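ULam111 (Flavobacterium sp., PDB 5WUT) hydrolyses laminarin as a laminarinase of glycoside hydrolase family 16, probably by cutting beta-1,3-glucosidic bonds within the glucan. Local coordinates at residues A[53-58]-A[227-232]; A[82-87]-A[162-167]; A[96-101]-A[123-128]. All blocks are in the same frame, centred on the assembly; numbering follows the deposited sequence.

Interaction 1. Residues A[53-58]-A[227-232]; sequences NGKLVI and SIDYIK
Leu56 and Ile228 face each other as an antiparallel hydrogen-bonded pair. Leu56 N gives its hydrogen to Ile228 O at 2.9 Å. Ile228 N returns a straighter bond of 2.8 Å to Leu56 O. Their side chains lie side by side on the same face of the sheet and point the same way. The touch is methyl to methyl, with Leu56 CD2 4.1 Å from Ile228 CD1. Ile58 brings its own CD1 to the same Ile228 methyl. Phe13 and Ile204 also pack on Ile228, so this face belongs to the buried interior.

The other face carries Val57 and Ser227, a non-hydrogen-bonded pair. Ser227 OG stands beside its backbone N, anti to the carbonyl carbon (chi1 -58°), and lies 3.8 Å from Val57 CG2.

Lys55 and Asp229 meet at the start of the first strand. The lysine chain is bent at chi2 (58°) and again at chi4. These bends lay CD and CE against the carboxylate, with Lys55 CE 3.8 Å from Asp229 CG. The charged ends do not form a salt bridge, since Lys55 NZ and Asp229 OD1 are 4.5 Å apart. A water joins them instead. It accepts from Lys55 NZ at 3.1 Å and donates to Asp229 OD1 at 2.8 Å. The other carboxylate oxygen, Asp229 OD2, has a salt bridge to Arg88, which would fix the rotation of the group. Asp229 also leaves the extended backbone range (psi -47°), so the second strand bends just past the paired residues.

The strand beginning at Lys55 also pairs with strand 66-80, and strand 224-234 with strand 83-90. The contact is one antiparallel strand pair in the beta-jelly roll of family 16 glycoside hydrolases.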
loop_
_atom_site.group_PDB
_atom_site.type_symbol
_atom_site.label_atom_id
_atom_site.label_comp_id
_atom_site.label_asym_id
_atom_site.label_seq_id
_atom_site.Cartn_x
_atom_site.Cartn_y
_atom_site.Cartn_z
ATOM N N ASN A 53 27.948 -3.411 -3.784
ATOM C CA ASN A 53 27.339 -2.082 -3.808
ATOM C C ASN A 53 26.390 -1.870 -2.623
ATOM O O ASN A 53 25.332 -1.249 -2.764
ATOM C CB ASN A 53 26.597 -1.869 -5.134
ATOM C CG ASN A 53 26.220 -0.416 -5.375
ATOM O OD1 ASN A 53 26.944 0.499 -4.985
ATOM N ND2 ASN A 53 25.075 -0.201 -6.021
ATOM N N GLY A 54 26.770 -2.410 -1.466
ATOM C CA GLY A 54 25.987 -2.272 -0.249
ATOM C C GLY A 54 24.755 -3.159 -0.193
ATOM O O GLY A 54 23.867 -2.948 0.629
ATOM N N LYS A 55 24.687 -4.149 -1.075
ATOM C CA LYS A 55 23.583 -5.107 -1.076
ATOM C C LYS A 55 24.094 -6.524 -0.877
ATOM O O LYS A 55 25.163 -6.883 -1.384
ATOM C CB LYS A 55 22.796 -5.052 -2.396
ATOM C CG LYS A 55 21.699 -3.983 -2.520
ATOM C CD LYS A 55 22.232 -2.594 -2.333
ATOM C CE LYS A 55 21.246 -1.546 -2.791
ATOM N NZ LYS A 55 21.997 -0.405 -3.347
ATOM N N LEU A 56 23.315 -7.333 -0.165
ATOM C CA LEU A 56 23.437 -8.780 -0.275
ATOM C C LEU A 56 22.753 -9.204 -1.571
ATOM O O LEU A 56 21.577 -8.921 -1.776
ATOM C CB LEU A 56 22.809 -9.497 0.932
ATOM C CG LEU A 56 22.612 -11.014 0.767
ATOM C CD1 LEU A 56 23.965 -11.744 0.708
ATOM C CD2 LEU A 56 21.764 -11.560 1.895
ATOM N N VAL A 57 23.494 -9.854 -2.467
ATOM C CA VAL A 57 22.903 -10.338 -3.707
ATOM C C VAL A 57 22.949 -11.856 -3.747
ATOM O O VAL A 57 24.017 -12.462 -3.770
ATOM C CB VAL A 57 23.607 -9.764 -4.961
ATOM C CG1 VAL A 57 22.926 -10.286 -6.238
ATOM C CG2 VAL A 57 23.598 -8.238 -4.928
ATOM N N ILE A 58 21.769 -12.467 -3.730
ATOM C CA ILE A 58 21.656 -13.912 -3.838
ATOM C C ILE A 58 21.307 -14.261 -5.268
ATOM O O ILE A 58 20.359 -13.703 -5.827
ATOM C CB ILE A 58 20.579 -14.460 -2.897
ATOM C CG1 ILE A 58 20.969 -14.186 -1.436
ATOM C CG2 ILE A 58 20.336 -15.958 -3.162
ATOM C CD1 ILE A 58 19.869 -14.465 -0.443
ATOM N N SER A 227 18.103 -9.146 -4.298
ATOM C CA SER A 227 19.023 -8.191 -3.668
ATOM C C SER A 227 18.417 -7.582 -2.418
ATOM O O SER A 227 17.308 -7.050 -2.468
ATOM C CB SER A 227 19.397 -7.066 -4.637
ATOM O OG SER A 227 19.987 -7.597 -5.819
ATOM N N ILE A 228 19.154 -7.625 -1.316
ATOM C CA ILE A 228 18.650 -7.056 -0.065
ATOM C C ILE A 228 19.603 -5.956 0.406
ATOM O O ILE A 228 20.789 -6.194 0.577
ATOM C CB ILE A 228 18.483 -8.136 1.017
ATOM C CG1 ILE A 228 17.629 -9.314 0.496
ATOM C CG2 ILE A 228 17.875 -7.525 2.292
ATOM C CD1 ILE A 228 18.416 -10.453 -0.143
ATOM N N ASP A 229 19.078 -4.743 0.566
ATOM C CA ASP A 229 19.867 -3.573 0.994
ATOM C C ASP A 229 20.113 -3.570 2.494
ATOM O O ASP A 229 21.238 -3.365 2.952
ATOM C CB ASP A 229 19.138 -2.299 0.550
ATOM C CG ASP A 229 19.948 -1.021 0.744
ATOM O OD1 ASP A 229 21.159 -1.080 1.014
ATOM O OD2 ASP A 229 19.345 0.067 0.567
ATOM N N TYR A 230 19.064 -3.819 3.271
ATOM C CA TYR A 230 19.206 -3.816 4.713
ATOM C C TYR A 230 18.064 -4.531 5.428
ATOM O O TYR A 230 17.008 -4.807 4.844
ATOM C CB TYR A 230 19.308 -2.370 5.232
ATOM C CG TYR A 230 18.081 -1.487 5.019
ATOM C CD1 TYR A 230 16.887 -1.718 5.714
ATOM C CD2 TYR A 230 18.139 -0.394 4.171
ATOM C CE1 TYR A 230 15.781 -0.903 5.535
ATOM C CE2 TYR A 230 17.044 0.436 3.994
ATOM C CZ TYR A 230 15.877 0.180 4.677
ATOM O OH TYR A 230 14.805 1.020 4.476
ATOM N N ILE A 231 18.305 -4.829 6.698
ATOM C CA ILE A 231 17.272 -5.157 7.677
ATOM C C ILE A 231 17.476 -4.184 8.824
ATOM O O ILE A 231 18.594 -4.089 9.336
ATOM C CB ILE A 231 17.383 -6.598 8.218
ATOM C CG1 ILE A 231 17.217 -7.627 7.102
ATOM C CG2 ILE A 231 16.327 -6.829 9.305
ATOM C CD1 ILE A 231 17.635 -9.039 7.542
ATOM N N LYS A 232 16.421 -3.467 9.221
ATOM C CA LYS A 232 16.470 -2.555 10.372
ATOM C C LYS A 232 15.493 -3.036 11.420
ATOM O O LYS A 232 14.382 -3.454 11.084
ATOM C CB LYS A 232 16.111 -1.114 9.972
ATOM C CG LYS A 232 17.145 -0.436 9.114
ATOM C CD LYS A 232 16.634 0.922 8.644
ATOM C CE LYS A 232 17.616 1.568 7.686
ATOM N NZ LYS A 232 17.153 2.946 7.310
HETATM O O HOH W 1 22.870 0.483 -0.491
#

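Interaction 2. Residues A[82-87]-A[162-167]; sequences YGYIEA and LYAIDW
Tyr82 and Trp167 close one end of an antiparallel strand pair in the beta-jelly roll. Six backbone hydrogen bonds join the strands, two for each of the pairs Gly83 with Trp167, Ile85 with Ile165, and Ala87 with Tyr163.

Tyr82 can be followed outward. Its CB lies 3.3 Å from Trp167 O, and Tyr82 CG is 4.0 Å from the same oxygen. CG is anti to the carbonyl carbon (chi1 -50°), which turns the CD1 edge of the ring toward the indole face. Tyr82 CD1 comes down over that face, 3.3 Å from Trp167 NE1. Tyr82 CE1 follows at 3.6 Å from Trp167 NE1. The result is a T-shaped stack, with the Tyr82 edge toward the five-membered ring and the planes at 82°. Tyr82 CA also makes a CH-pi contact over that ring. At the tip, OH hydrogen-bonds to Asp197. The indole N-H has its own partner, the carbonyl of Tyr196.

On the opposite face of the strands, the Tyr84 ring has Ile165 O over one face. The ring crosses Asp166 at about a right angle, with Tyr84 CD2 3.6 Å from Asp166 CB. Its far end reaches Ala164, two residues before Asp166, with Tyr84 OH 3.5 Å from Ala164 CB. Back on the Trp167 side, Ile85 CD1 meets the indole at its edge, 4.0 Å from Trp167 CE3.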
loop_
_atom_site.group_PDB
_atom_site.type_symbol
_atom_site.label_atom_id
_atom_site.label_comp_id
_atom_site.label_asym_id
_atom_site.label_seq_id
_atom_site.Cartn_x
_atom_site.Cartn_y
_atom_site.Cartn_z
ATOM N N TYR A 82 9.433 -8.443 19.510
ATOM C CA TYR A 82 8.674 -7.235 19.173
ATOM C C TYR A 82 9.537 -6.200 18.465
ATOM O O TYR A 82 10.768 -6.231 18.529
ATOM C CB TYR A 82 8.018 -6.584 20.418
ATOM C CG TYR A 82 7.229 -7.535 21.293
ATOM C CD1 TYR A 82 6.419 -8.519 20.749
ATOM C CD2 TYR A 82 7.291 -7.439 22.679
ATOM C CE1 TYR A 82 5.721 -9.401 21.549
ATOM C CE2 TYR A 82 6.590 -8.311 23.493
ATOM C CZ TYR A 82 5.801 -9.283 22.932
ATOM O OH TYR A 82 5.109 -10.144 23.750
ATOM N N GLY A 83 8.870 -5.278 17.785
ATOM C CA GLY A 83 9.559 -4.173 17.155
ATOM C C GLY A 83 8.972 -3.802 15.813
ATOM O O GLY A 83 8.058 -4.456 15.316
ATOM N N TYR A 84 9.487 -2.728 15.240
ATOM C CA TYR A 84 9.205 -2.409 13.856
ATOM C C TYR A 84 10.400 -2.916 13.072
ATOM O O TYR A 84 11.521 -2.452 13.267
ATOM C CB TYR A 84 8.984 -0.906 13.633
ATOM C CG TYR A 84 8.379 -0.621 12.262
ATOM C CD1 TYR A 84 9.184 -0.440 11.142
ATOM C CD2 TYR A 84 6.992 -0.551 12.097
ATOM C CE1 TYR A 84 8.618 -0.196 9.882
ATOM C CE2 TYR A 84 6.423 -0.292 10.857
ATOM C CZ TYR A 84 7.240 -0.123 9.757
ATOM O OH TYR A 84 6.653 0.112 8.530
ATOM N N ILE A 85 10.156 -3.882 12.200
ATOM C CA ILE A 85 11.234 -4.573 11.502
ATOM C C ILE A 85 11.042 -4.335 10.004
ATOM O O ILE A 85 9.973 -4.593 9.472
ATOM C CB ILE A 85 11.241 -6.066 11.847
ATOM C CG1 ILE A 85 11.623 -6.275 13.318
ATOM C CG2 ILE A 85 12.170 -6.830 10.916
ATOM C CD1 ILE A 85 11.316 -7.644 13.837
ATOM N N GLU A 86 12.060 -3.802 9.337
ATOM C CA GLU A 86 11.925 -3.372 7.934
ATOM C C GLU A 86 13.074 -3.853 7.066
ATOM O O GLU A 86 14.238 -3.736 7.464
ATOM C CB GLU A 86 11.846 -1.835 7.877
ATOM C CG GLU A 86 11.737 -1.227 6.475
ATOM C CD GLU A 86 11.796 0.303 6.540
ATOM O OE1 GLU A 86 10.764 0.941 6.850
ATOM O OE2 GLU A 86 12.890 0.868 6.320
ATOM N N ALA A 87 12.747 -4.387 5.887
ATOM C CA ALA A 87 13.752 -4.759 4.903
ATOM C C ALA A 87 13.521 -3.994 3.617
ATOM O O ALA A 87 12.386 -3.686 3.262
ATOM C CB ALA A 87 13.730 -6.269 4.624
ATOM N N LEU A 162 9.950 -1.626 0.208
ATOM C CA LEU A 162 10.062 -1.845 1.647
ATOM C C LEU A 162 9.039 -2.867 2.115
ATOM O O LEU A 162 7.856 -2.809 1.731
ATOM C CB LEU A 162 9.863 -0.530 2.407
ATOM C CG LEU A 162 10.769 0.635 2.024
ATOM C CD1 LEU A 162 10.393 1.827 2.891
ATOM C CD2 LEU A 162 12.230 0.289 2.193
ATOM N N TYR A 163 9.504 -3.803 2.937
ATOM C CA TYR A 163 8.668 -4.846 3.510
ATOM C C TYR A 163 8.858 -4.809 5.003
ATOM O O TYR A 163 9.991 -4.894 5.452
ATOM C CB TYR A 163 9.052 -6.218 2.944
ATOM C CG TYR A 163 9.012 -6.305 1.438
ATOM C CD1 TYR A 163 10.076 -5.861 0.654
ATOM C CD2 TYR A 163 7.916 -6.868 0.788
ATOM C CE1 TYR A 163 10.029 -5.951 -0.735
ATOM C CE2 TYR A 163 7.872 -6.972 -0.585
ATOM C CZ TYR A 163 8.927 -6.514 -1.348
ATOM O OH TYR A 163 8.865 -6.623 -2.737
ATOM N N ALA A 164 7.782 -4.644 5.776
ATOM C CA ALA A 164 7.957 -4.448 7.206
ATOM C C ALA A 164 6.836 -5.041 8.042
ATOM O O ALA A 164 5.749 -5.323 7.538
ATOM C CB ALA A 164 8.090 -2.955 7.514
ATOM N N ILE A 165 7.119 -5.230 9.331
ATOM C CA ILE A 165 6.088 -5.560 10.308
ATOM C C ILE A 165 6.191 -4.628 11.503
ATOM O O ILE A 165 7.274 -4.148 11.833
ATOM C CB ILE A 165 6.173 -7.015 10.815
ATOM C CG1 ILE A 165 7.566 -7.331 11.370
ATOM C CG2 ILE A 165 5.821 -7.976 9.698
ATOM C CD1 ILE A 165 7.649 -8.688 12.072
ATOM N N ASP A 166 5.054 -4.356 12.132
ATOM C CA ASP A 166 5.052 -3.767 13.466
ATOM C C ASP A 166 4.484 -4.835 14.371
ATOM O O ASP A 166 3.319 -5.215 14.260
ATOM C CB ASP A 166 4.247 -2.473 13.532
ATOM C CG ASP A 166 4.520 -1.690 14.822
ATOM O OD1 ASP A 166 5.576 -1.915 15.443
ATOM O OD2 ASP A 166 3.710 -0.825 15.185
ATOM N N TRP A 167 5.333 -5.332 15.256
ATOM C CA TRP A 167 5.062 -6.517 16.045
ATOM C C TRP A 167 5.002 -6.136 17.510
ATOM O O TRP A 167 5.975 -5.613 18.068
ATOM C CB TRP A 167 6.169 -7.540 15.769
ATOM C CG TRP A 167 6.258 -8.754 16.658
ATOM C CD1 TRP A 167 5.281 -9.311 17.446
ATOM C CD2 TRP A 167 7.416 -9.566 16.826
ATOM N NE1 TRP A 167 5.772 -10.419 18.101
ATOM C CE2 TRP A 167 7.084 -10.597 17.735
ATOM C CE3 TRP A 167 8.715 -9.513 16.302
ATOM C CZ2 TRP A 167 8.002 -11.563 18.133
ATOM C CZ3 TRP A 167 9.617 -10.473 16.696
ATOM C CH2 TRP A 167 9.260 -11.486 17.599
#

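Interaction 3. Residues A[96-101]-A[123-128]; sequences GIWPAF and EYVGKE
Ala100 and Glu123 form an antiparallel non-hydrogen-bonded pair, and from there the two chains run on in opposite directions, 170° apart, until a type I turn from Val125 to Glu128 ends the run. Near that turn Gly126 N bonds to Ile97 O at 2.9 Å. Gly126 CA packs 3.9 Å from Ile97 CG2. A water donates to Ile97 O and accepts from Gly96 N and Lys127 N, so Ile97 O is gripped twice.

Trp98 and Glu123 carry the polar side-chain contact. Glu123 bends at chi2 (-75°), which brings its carboxylate across to the indole. Trp98 NE1 donates to Glu123 OE1 at 2.8 Å, nearly in the indole plane. The ring and the carboxylate are turned 57° against each other. The methyl of Ala100 lies beside the same group, with Ala100 CB 3.5 Å from Glu123 OE1. One indole face receives Val125, whose CG1 makes a CH-pi contact 4.1 Å from the centroid of the five-membered ring.

Pro99 meets Tyr124 at its ring edge, with Pro99 CG 4.0 Å from Tyr124 CD1. Pro99 has no N-H to offer. Tyr124 O lies 3.1 Å from Pro99 CD and is buried without a hydrogen-bond partner in the model.

Glu123 is the last residue of the ExDxxE signature of family 16, which in relatives carries the active-site carboxylates. Its OE2 lies close to Asp120 of the same signature. Strand 97-105 runs between strands 118-123 and 200-208, bonding to the latter through Trp98 with Ala207 and Ala100 with Asn205. Phe133 of strand 131-137 touches Glu123 and Val125, and Phe212 of helix 210-213 meets the Trp98 ring.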
loop_
_atom_site.group_PDB
_atom_site.type_symbol
_atom_site.label_atom_id
_atom_site.label_comp_id
_atom_site.label_asym_id
_atom_site.label_seq_id
_atom_site.Cartn_x
_atom_site.Cartn_y
_atom_site.Cartn_z
ATOM N N GLY A 96 8.683 -19.884 -11.194
ATOM C CA GLY A 96 9.394 -20.891 -10.425
ATOM C C GLY A 96 10.231 -20.321 -9.291
ATOM O O GLY A 96 10.584 -21.043 -8.372
ATOM N N ILE A 97 10.528 -19.027 -9.341
ATOM C CA ILE A 97 11.361 -18.412 -8.317
ATOM C C ILE A 97 10.529 -18.041 -7.074
ATOM O O ILE A 97 9.356 -17.675 -7.184
ATOM C CB ILE A 97 12.102 -17.158 -8.897
ATOM C CG1 ILE A 97 13.475 -17.021 -8.261
ATOM C CG2 ILE A 97 11.268 -15.896 -8.819
ATOM C CD1 ILE A 97 14.391 -18.162 -8.620
ATOM N N TRP A 98 11.120 -18.194 -5.894
ATOM C CA TRP A 98 10.435 -17.866 -4.643
ATOM C C TRP A 98 11.389 -17.265 -3.606
ATOM O O TRP A 98 11.927 -17.981 -2.734
ATOM C CB TRP A 98 9.736 -19.108 -4.061
ATOM C CG TRP A 98 9.054 -18.846 -2.724
ATOM C CD1 TRP A 98 8.713 -17.626 -2.191
ATOM C CD2 TRP A 98 8.653 -19.825 -1.761
ATOM N NE1 TRP A 98 8.134 -17.794 -0.953
ATOM C CE2 TRP A 98 8.077 -19.137 -0.672
ATOM C CE3 TRP A 98 8.730 -21.213 -1.713
ATOM C CZ2 TRP A 98 7.586 -19.796 0.459
ATOM C CZ3 TRP A 98 8.231 -21.872 -0.595
ATOM C CH2 TRP A 98 7.668 -21.162 0.476
ATOM N N PRO A 99 11.591 -15.944 -3.698
ATOM C CA PRO A 99 12.361 -15.202 -2.704
ATOM C C PRO A 99 11.554 -14.962 -1.437
ATOM O O PRO A 99 10.325 -14.814 -1.496
ATOM C CB PRO A 99 12.657 -13.889 -3.416
ATOM C CG PRO A 99 11.438 -13.664 -4.250
ATOM C CD PRO A 99 11.128 -15.060 -4.782
ATOM N N ALA A 100 12.240 -14.921 -0.300
ATOM C CA ALA A 100 11.549 -14.685 0.959
ATOM C C ALA A 100 12.433 -14.013 1.996
ATOM O O ALA A 100 13.630 -14.268 2.074
ATOM C CB ALA A 100 11.017 -15.992 1.510
ATOM N N PHE A 101 11.818 -13.151 2.796
ATOM C CA PHE A 101 12.410 -12.624 4.026
ATOM C C PHE A 101 11.385 -12.865 5.121
ATOM O O PHE A 101 10.234 -12.439 5.005
ATOM C CB PHE A 101 12.758 -11.127 3.890
ATOM C CG PHE A 101 13.001 -10.432 5.212
ATOM C CD1 PHE A 101 14.025 -10.849 6.044
ATOM C CD2 PHE A 101 12.200 -9.368 5.620
ATOM C CE1 PHE A 101 14.256 -10.219 7.266
ATOM C CE2 PHE A 101 12.426 -8.737 6.847
ATOM C CZ PHE A 101 13.461 -9.167 7.661
ATOM N N GLU A 123 7.255 -12.072 0.716
ATOM C CA GLU A 123 6.967 -13.337 0.039
ATOM C C GLU A 123 6.470 -13.040 -1.360
ATOM O O GLU A 123 5.492 -12.309 -1.540
ATOM C CB GLU A 123 5.912 -14.150 0.772
ATOM C CG GLU A 123 6.231 -14.462 2.199
ATOM C CD GLU A 123 7.273 -15.551 2.349
ATOM O OE1 GLU A 123 7.516 -16.310 1.381
ATOM O OE2 GLU A 123 7.847 -15.643 3.456
ATOM N N TYR A 124 7.133 -13.620 -2.350
ATOM C CA TYR A 124 6.797 -13.395 -3.750
ATOM C C TYR A 124 7.045 -14.677 -4.497
ATOM O O TYR A 124 8.052 -15.335 -4.257
ATOM C CB TYR A 124 7.641 -12.261 -4.322
ATOM C CG TYR A 124 7.545 -12.014 -5.808
ATOM C CD1 TYR A 124 8.538 -12.477 -6.662
ATOM C CD2 TYR A 124 6.504 -11.260 -6.355
ATOM C CE1 TYR A 124 8.476 -12.226 -8.032
ATOM C CE2 TYR A 124 6.440 -11.002 -7.706
ATOM C CZ TYR A 124 7.431 -11.491 -8.540
ATOM O OH TYR A 124 7.371 -11.239 -9.886
ATOM N N VAL A 125 6.117 -15.066 -5.361
ATOM C CA VAL A 125 6.395 -16.192 -6.245
ATOM C C VAL A 125 6.317 -15.670 -7.659
ATOM O O VAL A 125 5.313 -15.080 -8.062
ATOM C CB VAL A 125 5.447 -17.388 -6.012
ATOM C CG1 VAL A 125 5.748 -18.025 -4.671
ATOM C CG2 VAL A 125 3.977 -16.974 -6.086
ATOM N N GLY A 126 7.396 -15.859 -8.409
ATOM C CA GLY A 126 7.494 -15.295 -9.739
ATOM C C GLY A 126 6.427 -15.787 -10.710
ATOM O O GLY A 126 6.180 -15.151 -11.742
ATOM N N LYS A 127 5.817 -16.930 -10.398
ATOM C CA LYS A 127 4.723 -17.449 -11.216
ATOM C C LYS A 127 3.454 -16.606 -11.102
ATOM O O LYS A 127 2.535 -16.752 -11.911
ATOM C CB LYS A 127 4.405 -18.897 -10.849
ATOM C CG LYS A 127 3.874 -19.078 -9.439
ATOM C CD LYS A 127 3.397 -20.490 -9.199
ATOM C CE LYS A 127 2.841 -20.654 -7.803
ATOM N NZ LYS A 127 2.365 -22.051 -7.525
ATOM N N GLU A 128 3.411 -15.735 -10.095
ATOM C CA GLU A 128 2.296 -14.804 -9.913
ATOM C C GLU A 128 2.812 -13.377 -9.817
ATOM O O GLU A 128 2.950 -12.828 -8.716
ATOM C CB GLU A 128 1.493 -15.132 -8.656
ATOM C CG GLU A 128 0.757 -16.459 -8.670
ATOM C CD GLU A 128 -0.128 -16.617 -7.442
ATOM O OE1 GLU A 128 -0.770 -15.612 -7.049
ATOM O OE2 GLU A 128 -0.170 -17.733 -6.871
HETATM O O HOH W 2 7.323 -18.921 -8.809
#

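From the N terminus, segment 53-58 comes first, and its partner 227-232 arrives near the C terminus. Interaction 1 therefore closes the longest loop. Within it, 82-87 waits for 162-167, so interaction 2 closes a shorter loop. Interaction 3, between 96-101 and 123-128, is the innermost and closes the shortest. The three nest and none cross. Strand 224-234 pairs with strands 55-63 and 83-90, so it joins interactions 1 and 2 directly. Tyr230 and Glu86 add a side-chain hydrogen bond there. Interaction 3 meets both through Phe101, whose ring packs on Ile231 and Ala87. Together they tie early, middle and late strands into one jelly roll.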